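Local coordinates for LYND (Lyngbya aestuarii, PDB 4V1T), which probably uses ATP and magnesium to cyclise cysteine residues of cyanobactin precursor peptides into thiazolines, at residues B[404-409]-B[422-427]; B[511-516]-B[718-723]; B[540-545]-B[730-735]. One frame throughout, in Å; residues are numbered along the deposited sequence.

Contact 1. Residues B[404-409]-B[422-427]; sequences HKSSGK and CEAVER. With MG (magnesium ion), chain M; ADP (adenosine-5'-diphosphate), chain L.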
loop_
_atom_site.group_PDB
_atom_site.type_symbol
_atom_site.label_atom_id
_atom_site.label_comp_id
_atom_site.label_asym_id
_atom_site.label_seq_id
_atom_site.Cartn_x
_atom_site.Cartn_y
_atom_site.Cartn_z
ATOM N N HIS B 404 -18.107 8.668 -15.406
ATOM C CA HIS B 404 -18.731 8.602 -14.091
ATOM C C HIS B 404 -17.941 7.677 -13.167
ATOM O O HIS B 404 -18.496 6.809 -12.493
ATOM C CB HIS B 404 -20.191 8.137 -14.194
ATOM C CG HIS B 404 -21.005 8.891 -15.204
ATOM N ND1 HIS B 404 -22.316 8.574 -15.482
ATOM C CD2 HIS B 404 -20.691 9.934 -16.009
ATOM C CE1 HIS B 404 -22.779 9.392 -16.411
ATOM N NE2 HIS B 404 -21.811 10.226 -16.749
ATOM N N LYS B 405 -16.631 7.872 -13.145
ATOM C CA LYS B 405 -15.803 7.188 -12.181
ATOM C C LYS B 405 -16.341 7.479 -10.789
ATOM O O LYS B 405 -16.871 8.567 -10.532
ATOM C CB LYS B 405 -14.354 7.642 -12.300
ATOM C CG LYS B 405 -13.691 7.268 -13.616
ATOM C CD LYS B 405 -12.260 7.771 -13.643
ATOM C CE LYS B 405 -11.525 7.339 -14.900
ATOM N NZ LYS B 405 -10.129 7.870 -14.920
ATOM N N SER B 406 -16.243 6.499 -9.899
ATOM C CA SER B 406 -16.516 6.748 -8.492
ATOM C C SER B 406 -15.339 7.536 -7.938
ATOM O O SER B 406 -14.223 7.449 -8.455
ATOM C CB SER B 406 -16.729 5.447 -7.715
ATOM O OG SER B 406 -17.865 4.750 -8.187
ATOM N N SER B 407 -15.587 8.310 -6.892
ATOM C CA SER B 407 -14.576 9.199 -6.361
ATOM C C SER B 407 -14.689 9.311 -4.852
ATOM O O SER B 407 -15.770 9.130 -4.288
ATOM C CB SER B 407 -14.719 10.584 -7.005
ATOM O OG SER B 407 -13.700 11.455 -6.548
ATOM N N GLY B 408 -13.569 9.638 -4.216
ATOM C CA GLY B 408 -13.514 9.824 -2.783
ATOM C C GLY B 408 -13.104 11.239 -2.433
ATOM O O GLY B 408 -12.366 11.888 -3.186
ATOM N N LYS B 409 -13.590 11.721 -1.292
ATOM C CA LYS B 409 -13.274 13.060 -0.803
ATOM C C LYS B 409 -13.035 12.985 0.698
ATOM O O LYS B 409 -13.609 12.135 1.379
ATOM C CB LYS B 409 -14.411 14.026 -1.106
ATOM C CG LYS B 409 -15.737 13.631 -0.464
ATOM C CD LYS B 409 -16.867 14.604 -0.816
ATOM C CE LYS B 409 -18.166 14.200 -0.133
ATOM N NZ LYS B 409 -19.248 15.195 -0.351
ATOM N N CYS B 422 -15.605 2.891 -0.845
ATOM C CA CYS B 422 -16.958 2.566 -0.419
ATOM C C CYS B 422 -18.019 3.081 -1.391
ATOM O O CYS B 422 -19.086 2.481 -1.501
ATOM C CB CYS B 422 -17.212 3.105 0.991
ATOM S SG CYS B 422 -16.210 2.280 2.266
ATOM N N GLU B 423 -17.734 4.162 -2.112
ATOM C CA GLU B 423 -18.672 4.625 -3.141
ATOM C C GLU B 423 -18.691 3.645 -4.294
ATOM O O GLU B 423 -19.738 3.359 -4.868
ATOM C CB GLU B 423 -18.310 6.026 -3.666
ATOM C CG GLU B 423 -19.533 6.821 -4.126
ATOM C CD GLU B 423 -19.194 8.085 -4.899
ATOM O OE1 GLU B 423 -18.584 7.990 -5.990
ATOM O OE2 GLU B 423 -19.558 9.179 -4.417
ATOM N N ALA B 424 -17.522 3.119 -4.636
ATOM C CA ALA B 424 -17.427 2.172 -5.746
ATOM C C ALA B 424 -18.217 0.888 -5.424
ATOM O O ALA B 424 -18.926 0.350 -6.276
ATOM C CB ALA B 424 -15.975 1.863 -6.051
ATOM N N VAL B 425 -18.108 0.416 -4.184
ATOM C CA VAL B 425 -18.862 -0.755 -3.745
ATOM C C VAL B 425 -20.348 -0.421 -3.596
ATOM O O VAL B 425 -21.210 -1.263 -3.833
ATOM C CB VAL B 425 -18.321 -1.303 -2.413
ATOM C CG1 VAL B 425 -19.170 -2.463 -1.919
ATOM C CG2 VAL B 425 -16.877 -1.741 -2.571
ATOM N N GLU B 426 -20.635 0.816 -3.208
ATOM C CA GLU B 426 -21.998 1.294 -3.110
ATOM C C GLU B 426 -22.679 1.225 -4.477
ATOM O O GLU B 426 -23.791 0.725 -4.598
ATOM C CB GLU B 426 -22.018 2.736 -2.579
ATOM C CG GLU B 426 -23.402 3.403 -2.566
ATOM C CD GLU B 426 -23.333 4.900 -2.842
ATOM O OE1 GLU B 426 -22.494 5.588 -2.228
ATOM O OE2 GLU B 426 -24.115 5.390 -3.686
ATOM N N ARG B 427 -22.003 1.735 -5.500
ATOM C CA ARG B 427 -22.568 1.763 -6.834
ATOM C C ARG B 427 -22.757 0.361 -7.389
ATOM O O ARG B 427 -23.761 0.080 -8.035
ATOM C CB ARG B 427 -21.692 2.590 -7.775
ATOM C CG ARG B 427 -21.544 4.052 -7.365
ATOM C CD ARG B 427 -22.790 4.881 -7.639
ATOM N NE ARG B 427 -22.714 6.186 -6.976
ATOM C CZ ARG B 427 -21.950 7.200 -7.387
ATOM N NH1 ARG B 427 -21.180 7.075 -8.468
ATOM N NH2 ARG B 427 -21.947 8.346 -6.714
HETATM MG MG MG M . -19.596 11.172 -4.241
HETATM P PB ADP L . -21.105 11.281 -1.405
HETATM O O1B ADP L . -22.477 10.660 -1.357
HETATM O O2B ADP L . -21.115 12.782 -1.368
HETATM O O3B ADP L . -20.244 10.693 -2.481
HETATM P PA ADP L . -18.942 10.449 0.352
HETATM O O1A ADP L . -18.594 10.977 1.720
HETATM O O2A ADP L . -18.034 10.785 -0.817
HETATM O O3A ADP L . -20.478 10.840 0.022
HETATM O "O5'" ADP L . -19.046 8.859 0.463
HETATM C "C5'" ADP L . -19.135 8.047 -0.692
HETATM C "C4'" ADP L . -19.698 6.699 -0.274
HETATM O "O4'" ADP L . -18.751 5.993 0.525
HETATM C "C3'" ADP L . -20.940 6.850 0.585
HETATM O "O3'" ADP L . -21.836 5.796 0.256
HETATM C "C2'" ADP L . -20.476 6.678 2.011
HETATM O "O2'" ADP L . -21.454 6.035 2.833
HETATM C "C1'" ADP L . -19.256 5.794 1.848
HETATM N N9 ADP L . -18.227 6.113 2.865
HETATM C C8 ADP L . -17.544 7.272 2.987
HETATM N N7 ADP L . -16.671 7.202 4.022
HETATM C C5 ADP L . -16.791 5.984 4.569
HETATM C C6 ADP L . -16.165 5.262 5.694
HETATM N N6 ADP L . -15.215 5.881 6.432
HETATM N N1 ADP L . -16.572 4.000 5.947
HETATM C C2 ADP L . -17.518 3.395 5.206
HETATM N N3 ADP L . -18.130 3.997 4.164
HETATM C C4 ADP L . -17.820 5.266 3.807
HETATM O O HOH W 1 -17.639 10.562 -3.231
HETATM O O HOH W 2 -19.160 13.143 -3.961
HETATM O O HOH W 3 -18.525 10.695 -5.908
#
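Glu423 OE2 binds the magnesium ion at 2.0 Å, and the same ion takes ADP O3B at 1.9 Å, so a helix carboxylate and the beta-phosphate share one cation. Three waters and a ligand from outside 404-409 and 422-427 complete its shell; one of those waters donates to both Ser407 O and ADP O2A. Glu423 reaches this far because CG stands anti to the backbone N and the chain runs on extended. Its other oxygen, OE1, faces the strand and accepts from Ser407 N at 3.1 Å in a nearly straight bond (166°) that meets the carboxylate from 45° above its plane. In this YcaO ATP site, strand 406-409 runs roughly antiparallel to helix 422-427 (144°), and Glu426 OE1 takes the ribose hydroxyl O3' at 2.6 Å while Lys409 NZ gives ADP O2B a weak bond. Small residues let the elements close up: Ser406 CB lies 4.0 Å from Ala424 CB. Glu423 CG lies under one guanidinium face of Arg427, near its rim, and Arg427 adds a charge contact to OE2, which may favour the ionised carboxylate. Ser407 OG turns from the helix to Tyr383 O and Gln643.

Contact 2. Residues B[511-516]-B[718-723]; sequences LCYYHY and IDQTRP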
loop_
_atom_site.group_PDB
_atom_site.type_symbol
_atom_site.label_atom_id
_atom_site.label_comp_id
_atom_site.label_asym_id
_atom_site.label_seq_id
_atom_site.Cartn_x
_atom_site.Cartn_y
_atom_site.Cartn_z
ATOM N N LEU B 511 -37.313 1.132 -9.363
ATOM C CA LEU B 511 -36.839 2.265 -8.566
ATOM C C LEU B 511 -35.760 1.879 -7.551
ATOM O O LEU B 511 -34.980 2.725 -7.122
ATOM C CB LEU B 511 -38.006 2.914 -7.819
ATOM C CG LEU B 511 -38.806 3.985 -8.567
ATOM C CD1 LEU B 511 -39.929 4.474 -7.679
ATOM C CD2 LEU B 511 -37.927 5.157 -8.981
ATOM N N CYS B 512 -35.728 0.604 -7.180
ATOM C CA CYS B 512 -34.904 0.132 -6.072
ATOM C C CYS B 512 -33.487 -0.270 -6.479
ATOM O O CYS B 512 -32.605 -0.327 -5.635
ATOM C CB CYS B 512 -35.591 -1.057 -5.399
ATOM S SG CYS B 512 -37.202 -0.661 -4.676
ATOM N N TYR B 513 -33.275 -0.553 -7.758
ATOM C CA TYR B 513 -31.976 -1.003 -8.243
ATOM C C TYR B 513 -31.630 -0.369 -9.580
ATOM O O TYR B 513 -32.516 0.025 -10.340
ATOM C CB TYR B 513 -31.969 -2.520 -8.377
ATOM C CG TYR B 513 -32.355 -3.229 -7.102
ATOM C CD1 TYR B 513 -31.419 -3.441 -6.090
ATOM C CD2 TYR B 513 -33.660 -3.676 -6.901
ATOM C CE1 TYR B 513 -31.768 -4.085 -4.919
ATOM C CE2 TYR B 513 -34.016 -4.325 -5.737
ATOM C CZ TYR B 513 -33.068 -4.522 -4.748
ATOM O OH TYR B 513 -33.410 -5.158 -3.588
ATOM N N TYR B 514 -30.333 -0.274 -9.856
ATOM C CA TYR B 514 -29.853 0.244 -11.134
ATOM C C TYR B 514 -30.119 -0.742 -12.261
ATOM O O TYR B 514 -30.032 -1.961 -12.073
ATOM C CB TYR B 514 -28.341 0.531 -11.090
ATOM C CG TYR B 514 -27.914 1.586 -10.097
ATOM C CD1 TYR B 514 -28.555 2.810 -10.039
ATOM C CD2 TYR B 514 -26.859 1.354 -9.214
ATOM C CE1 TYR B 514 -28.165 3.775 -9.136
ATOM C CE2 TYR B 514 -26.469 2.312 -8.305
ATOM C CZ TYR B 514 -27.119 3.522 -8.275
ATOM O OH TYR B 514 -26.719 4.482 -7.377
ATOM N N HIS B 515 -30.402 -0.197 -13.440
ATOM C CA HIS B 515 -30.483 -0.970 -14.665
ATOM C C HIS B 515 -31.443 -2.147 -14.567
ATOM O O HIS B 515 -31.129 -3.237 -15.017
ATOM C CB HIS B 515 -29.089 -1.461 -15.085
ATOM C CG HIS B 515 -28.098 -0.357 -15.276
ATOM N ND1 HIS B 515 -27.152 -0.037 -14.328
ATOM C CD2 HIS B 515 -27.924 0.519 -16.293
ATOM C CE1 HIS B 515 -26.427 0.980 -14.757
ATOM N NE2 HIS B 515 -26.876 1.338 -15.946
ATOM N N TYR B 516 -32.614 -1.918 -13.977
ATOM C CA TYR B 516 -33.685 -2.906 -14.015
ATOM C C TYR B 516 -34.322 -2.830 -15.386
ATOM O O TYR B 516 -34.754 -1.766 -15.787
ATOM C CB TYR B 516 -34.727 -2.632 -12.937
ATOM C CG TYR B 516 -35.906 -3.568 -12.996
ATOM C CD1 TYR B 516 -35.861 -4.817 -12.382
ATOM C CD2 TYR B 516 -37.062 -3.215 -13.676
ATOM C CE1 TYR B 516 -36.934 -5.683 -12.445
ATOM C CE2 TYR B 516 -38.139 -4.075 -13.738
ATOM C CZ TYR B 516 -38.066 -5.307 -13.120
ATOM O OH TYR B 516 -39.118 -6.174 -13.174
ATOM N N ILE B 718 -34.244 -0.145 1.571
ATOM C CA ILE B 718 -33.984 -1.403 0.887
ATOM C C ILE B 718 -32.514 -1.787 1.059
ATOM O O ILE B 718 -31.606 -1.074 0.633
ATOM C CB ILE B 718 -34.386 -1.354 -0.610
ATOM C CG1 ILE B 718 -33.979 -2.649 -1.328
ATOM C CG2 ILE B 718 -33.818 -0.135 -1.306
ATOM C CD1 ILE B 718 -34.661 -3.901 -0.788
ATOM N N ASP B 719 -32.291 -2.916 1.711
ATOM C CA ASP B 719 -30.951 -3.409 1.928
ATOM C C ASP B 719 -30.412 -4.035 0.643
ATOM O O ASP B 719 -30.902 -5.064 0.192
ATOM C CB ASP B 719 -30.931 -4.419 3.083
ATOM C CG ASP B 719 -29.519 -4.916 3.401
ATOM O OD1 ASP B 719 -28.539 -4.222 3.037
ATOM O OD2 ASP B 719 -29.389 -6.004 4.010
ATOM N N GLN B 720 -29.401 -3.399 0.066
ATOM C CA GLN B 720 -28.769 -3.881 -1.151
ATOM C C GLN B 720 -27.479 -4.652 -0.863
ATOM O O GLN B 720 -26.732 -4.982 -1.780
ATOM C CB GLN B 720 -28.452 -2.698 -2.072
ATOM C CG GLN B 720 -29.663 -1.888 -2.501
ATOM C CD GLN B 720 -29.286 -0.700 -3.357
ATOM O OE1 GLN B 720 -28.243 -0.072 -3.150
ATOM N NE2 GLN B 720 -30.137 -0.375 -4.331
ATOM N N THR B 721 -27.216 -4.929 0.410
ATOM C CA THR B 721 -25.978 -5.601 0.810
ATOM C C THR B 721 -25.843 -6.962 0.135
ATOM O O THR B 721 -26.733 -7.816 0.234
ATOM C CB THR B 721 -25.929 -5.792 2.331
ATOM O OG1 THR B 721 -26.048 -4.519 2.982
ATOM C CG2 THR B 721 -24.624 -6.458 2.753
ATOM N N ARG B 722 -24.722 -7.164 -0.548
ATOM C CA ARG B 722 -24.435 -8.442 -1.190
ATOM C C ARG B 722 -23.500 -9.235 -0.281
ATOM O O ARG B 722 -22.473 -8.708 0.135
ATOM C CB ARG B 722 -23.801 -8.219 -2.559
ATOM C CG ARG B 722 -24.518 -7.182 -3.419
ATOM C CD ARG B 722 -25.826 -7.712 -3.986
ATOM N NE ARG B 722 -26.616 -6.657 -4.630
ATOM C CZ ARG B 722 -27.646 -6.878 -5.444
ATOM N NH1 ARG B 722 -28.029 -8.119 -5.741
ATOM N NH2 ARG B 722 -28.297 -5.857 -5.973
ATOM N N PRO B 723 -23.854 -10.497 0.050
ATOM C CA PRO B 723 -23.040 -11.253 1.017
ATOM C C PRO B 723 -21.595 -11.471 0.584
ATOM O O PRO B 723 -20.721 -11.575 1.436
ATOM C CB PRO B 723 -23.759 -12.605 1.108
ATOM C CG PRO B 723 -25.133 -12.351 0.621
ATOM C CD PRO B 723 -25.012 -11.277 -0.409
HETATM O O HOH W 4 -31.611 -6.295 -1.841
#
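From the backbone of Tyr513, CB points alongside 718-723, not at it, and CG, anti to the carbonyl carbon, then brings the ring in among Ile718, Gln720 and Arg722. The first ring atom to meet them is CD1, which lies 3.8 Å from Gln720 NE2 and 3.9 Å from Arg722 NH2. One atom further, CE1 comes within 3.9 Å of Gln720 CG, for the tyrosine and the glutamine slide past each other in opposite directions, the ring and amide planes only 25° apart. The guanidinium of Arg722 crosses the ring obliquely, its plane turned by 61°; its charge is met by a salt bridge to Glu436, and NH2 is hydrogen-bonded to Ser429 O. At the far end Tyr513 CZ touches Ile718 CG1 at 4.0 Å, and Tyr513 OH approaches Ile718 CD1 to 3.3 Å; isoleucine, crossing the tyrosine at about a right angle, offers this end a purely apolar wall. Segment 511-516 takes in the last residues assigned to the short, weakly bonded helix 509-512 and the loop after it, while 718-723 leaves strand 716-719 of the antiparallel sheet in the YcaO domain. There Asp719 forms an Asx turn: OD1 accepts from Thr721 N above the carboxylate plane and from Thr721 OG1 with its syn lone pair, which suits an aspartate where the chain must bend. A water lies 2.8 Å from Tyr513 OH and donates to Asp719 O at 2.5 Å, so the phenol reaches the strand backbone through one solvent molecule. Gln720, extended beyond CG, carries its amide back to the backbone of Cys512, where NE2 gives Cys512 O a weak hydrogen bond of 2.8 Å, bent to 125° at the proton.

Contact 3. Residues B[540-545]-B[730-735]; sequences EAILQG and VKVTVP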
loop_
_atom_site.group_PDB
_atom_site.type_symbol
_atom_site.label_atom_id
_atom_site.label_comp_id
_atom_site.label_asym_id
_atom_site.label_seq_id
_atom_site.Cartn_x
_atom_site.Cartn_y
_atom_site.Cartn_z
ATOM N N GLU B 540 -25.325 2.698 9.860
ATOM C CA GLU B 540 -24.371 3.691 9.381
ATOM C C GLU B 540 -24.728 4.099 7.964
ATOM O O GLU B 540 -24.722 5.281 7.613
ATOM C CB GLU B 540 -22.956 3.111 9.414
ATOM C CG GLU B 540 -21.850 4.123 9.638
ATOM C CD GLU B 540 -20.482 3.457 9.733
ATOM O OE1 GLU B 540 -20.141 2.949 10.824
ATOM O OE2 GLU B 540 -19.763 3.417 8.707
ATOM N N ALA B 541 -25.039 3.107 7.146
ATOM C CA ALA B 541 -25.394 3.344 5.759
ATOM C C ALA B 541 -26.739 4.067 5.638
ATOM O O ALA B 541 -26.905 4.944 4.787
ATOM C CB ALA B 541 -25.425 2.026 5.002
ATOM N N ILE B 542 -27.694 3.690 6.483
ATOM C CA ILE B 542 -29.004 4.329 6.495
ATOM C C ILE B 542 -28.897 5.805 6.866
ATOM O O ILE B 542 -29.535 6.643 6.247
ATOM C CB ILE B 542 -29.959 3.622 7.475
ATOM C CG1 ILE B 542 -30.316 2.234 6.942
ATOM C CG2 ILE B 542 -31.235 4.441 7.672
ATOM C CD1 ILE B 542 -31.077 1.372 7.932
ATOM N N LEU B 543 -28.102 6.104 7.892
ATOM C CA LEU B 543 -27.912 7.476 8.339
ATOM C C LEU B 543 -27.369 8.349 7.207
ATOM O O LEU B 543 -27.881 9.433 6.939
ATOM C CB LEU B 543 -26.947 7.532 9.525
ATOM C CG LEU B 543 -26.683 8.922 10.113
ATOM C CD1 LEU B 543 -27.974 9.591 10.556
ATOM C CD2 LEU B 543 -25.712 8.827 11.278
ATOM N N GLN B 544 -26.325 7.869 6.549
ATOM C CA GLN B 544 -25.730 8.608 5.454
ATOM C C GLN B 544 -26.725 8.776 4.311
ATOM O O GLN B 544 -26.822 9.849 3.724
ATOM C CB GLN B 544 -24.461 7.911 4.959
ATOM C CG GLN B 544 -23.695 8.690 3.901
ATOM C CD GLN B 544 -23.172 10.013 4.418
ATOM O OE1 GLN B 544 -22.362 10.051 5.349
ATOM N NE2 GLN B 544 -23.640 11.115 3.818
ATOM N N GLY B 545 -27.461 7.712 4.004
ATOM C CA GLY B 545 -28.445 7.743 2.933
ATOM C C GLY B 545 -29.508 8.789 3.191
ATOM O O GLY B 545 -29.866 9.558 2.299
ATOM N N VAL B 730 -27.263 0.355 1.267
ATOM C CA VAL B 730 -28.717 0.540 1.286
ATOM C C VAL B 730 -29.156 1.648 0.347
ATOM O O VAL B 730 -28.351 2.473 -0.080
ATOM C CB VAL B 730 -29.231 0.908 2.682
ATOM C CG1 VAL B 730 -28.916 -0.191 3.689
ATOM C CG2 VAL B 730 -28.629 2.233 3.126
ATOM N N LYS B 731 -30.444 1.656 0.035
ATOM C CA LYS B 731 -31.069 2.822 -0.564
ATOM C C LYS B 731 -32.178 3.263 0.367
ATOM O O LYS B 731 -33.096 2.497 0.644
ATOM C CB LYS B 731 -31.617 2.528 -1.963
ATOM C CG LYS B 731 -32.364 3.706 -2.587
ATOM C CD LYS B 731 -32.731 3.451 -4.042
ATOM C CE LYS B 731 -33.260 4.715 -4.723
ATOM N NZ LYS B 731 -32.166 5.686 -5.033
ATOM N N VAL B 732 -32.059 4.490 0.872
ATOM C CA VAL B 732 -33.088 5.093 1.699
ATOM C C VAL B 732 -34.004 5.950 0.831
ATOM O O VAL B 732 -33.524 6.762 0.041
ATOM C CB VAL B 732 -32.479 5.964 2.796
ATOM C CG1 VAL B 732 -33.556 6.450 3.740
ATOM C CG2 VAL B 732 -31.403 5.183 3.553
ATOM N N THR B 733 -35.313 5.766 0.999
ATOM C CA THR B 733 -36.307 6.498 0.233
ATOM C C THR B 733 -37.320 7.152 1.150
ATOM O O THR B 733 -37.947 6.475 1.957
ATOM C CB THR B 733 -37.048 5.572 -0.750
ATOM O OG1 THR B 733 -36.121 5.122 -1.742
ATOM C CG2 THR B 733 -38.205 6.309 -1.449
ATOM N N VAL B 734 -37.478 8.468 1.000
ATOM C CA VAL B 734 -38.470 9.234 1.740
ATOM C C VAL B 734 -39.402 9.921 0.742
ATOM O O VAL B 734 -39.123 11.028 0.288
ATOM C CB VAL B 734 -37.818 10.273 2.670
ATOM C CG1 VAL B 734 -38.878 11.019 3.455
ATOM C CG2 VAL B 734 -36.859 9.595 3.647
ATOM N N PRO B 735 -40.509 9.259 0.381
ATOM C CA PRO B 735 -41.403 9.792 -0.653
ATOM C C PRO B 735 -41.868 11.215 -0.370
ATOM O O PRO B 735 -42.369 11.489 0.712
ATOM C CB PRO B 735 -42.585 8.823 -0.616
ATOM C CG PRO B 735 -41.996 7.544 -0.127
ATOM C CD PRO B 735 -40.975 7.955 0.886
#
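Two valines on one face of strand 730-733 press into helix 540-545, and their methyls lie closest to the backbone carbonyls of the helix. Val730 sends CG2, the branch standing between its own N and carbonyl carbon, onto Ala541, with CB 3.7 Å away and O at 3.6 Å. One step along the same face, Val732 CG2 lies 3.6 Å from Ile542 O and 4.0 Å from Gly545 CA. Glycine suits this place: with no side chain, it lets the CA atoms of Gly545 and Val732 come to 5.5 Å, and the valine methyl rests directly on the helix backbone. The helix lies across this strand of the antiparallel sheet in the YcaO domain, the two axes inclined at 43° and 7.7 Å apart.

The side chain of Ile542 packs more loosely. Crossing both valines at about a right angle, it meets Val730 CG2 with CG1 and Val732 CG2 with CG2, each at 4.2 Å, and also touches Val717 of the neighbouring strand. On the far face of strand 730-733, away from the helix, Lys731 NZ makes a salt bridge to Asp528 and a hydrogen bond to Asn532, and Thr733 is partly exposed. The end of Gln544 leads away from the strand to touch ADP; Glu540, which takes no part in the contact, is hydrogen-bonded to Gly345 and Asn536.

No hydrogen bond crosses between the segments. Since Ala541 O already accepts from Gly545 N inside the helix, a methyl group can lie against it without leaving it unsatisfied, and the union rests mainly on close fit and buried apolar side chains.

How the contacts relate
Going from the N terminus, contact 1 comes first and is local: it closes a loop of twelve residues, folding helix 413-429 back on strand 406-410. It is complete before the other two begin. Contacts 2 and 3 are long-range and cross, since 540-545 opens after 511-516 and 730-735 closes after 718-723, with 201 and 184 residues between their segments. Their second segments lie on strands 716-719 and 728-733, antiparallel neighbours in one sheet, probably joined by a hydrogen bond from Ile718 N to Lys731 O. Contact 1 meets contact 2 where Arg427 O packs on Tyr514. Together they tie the nucleotide-binding helix, helix 538-561 and this antiparallel sheet into one YcaO domain.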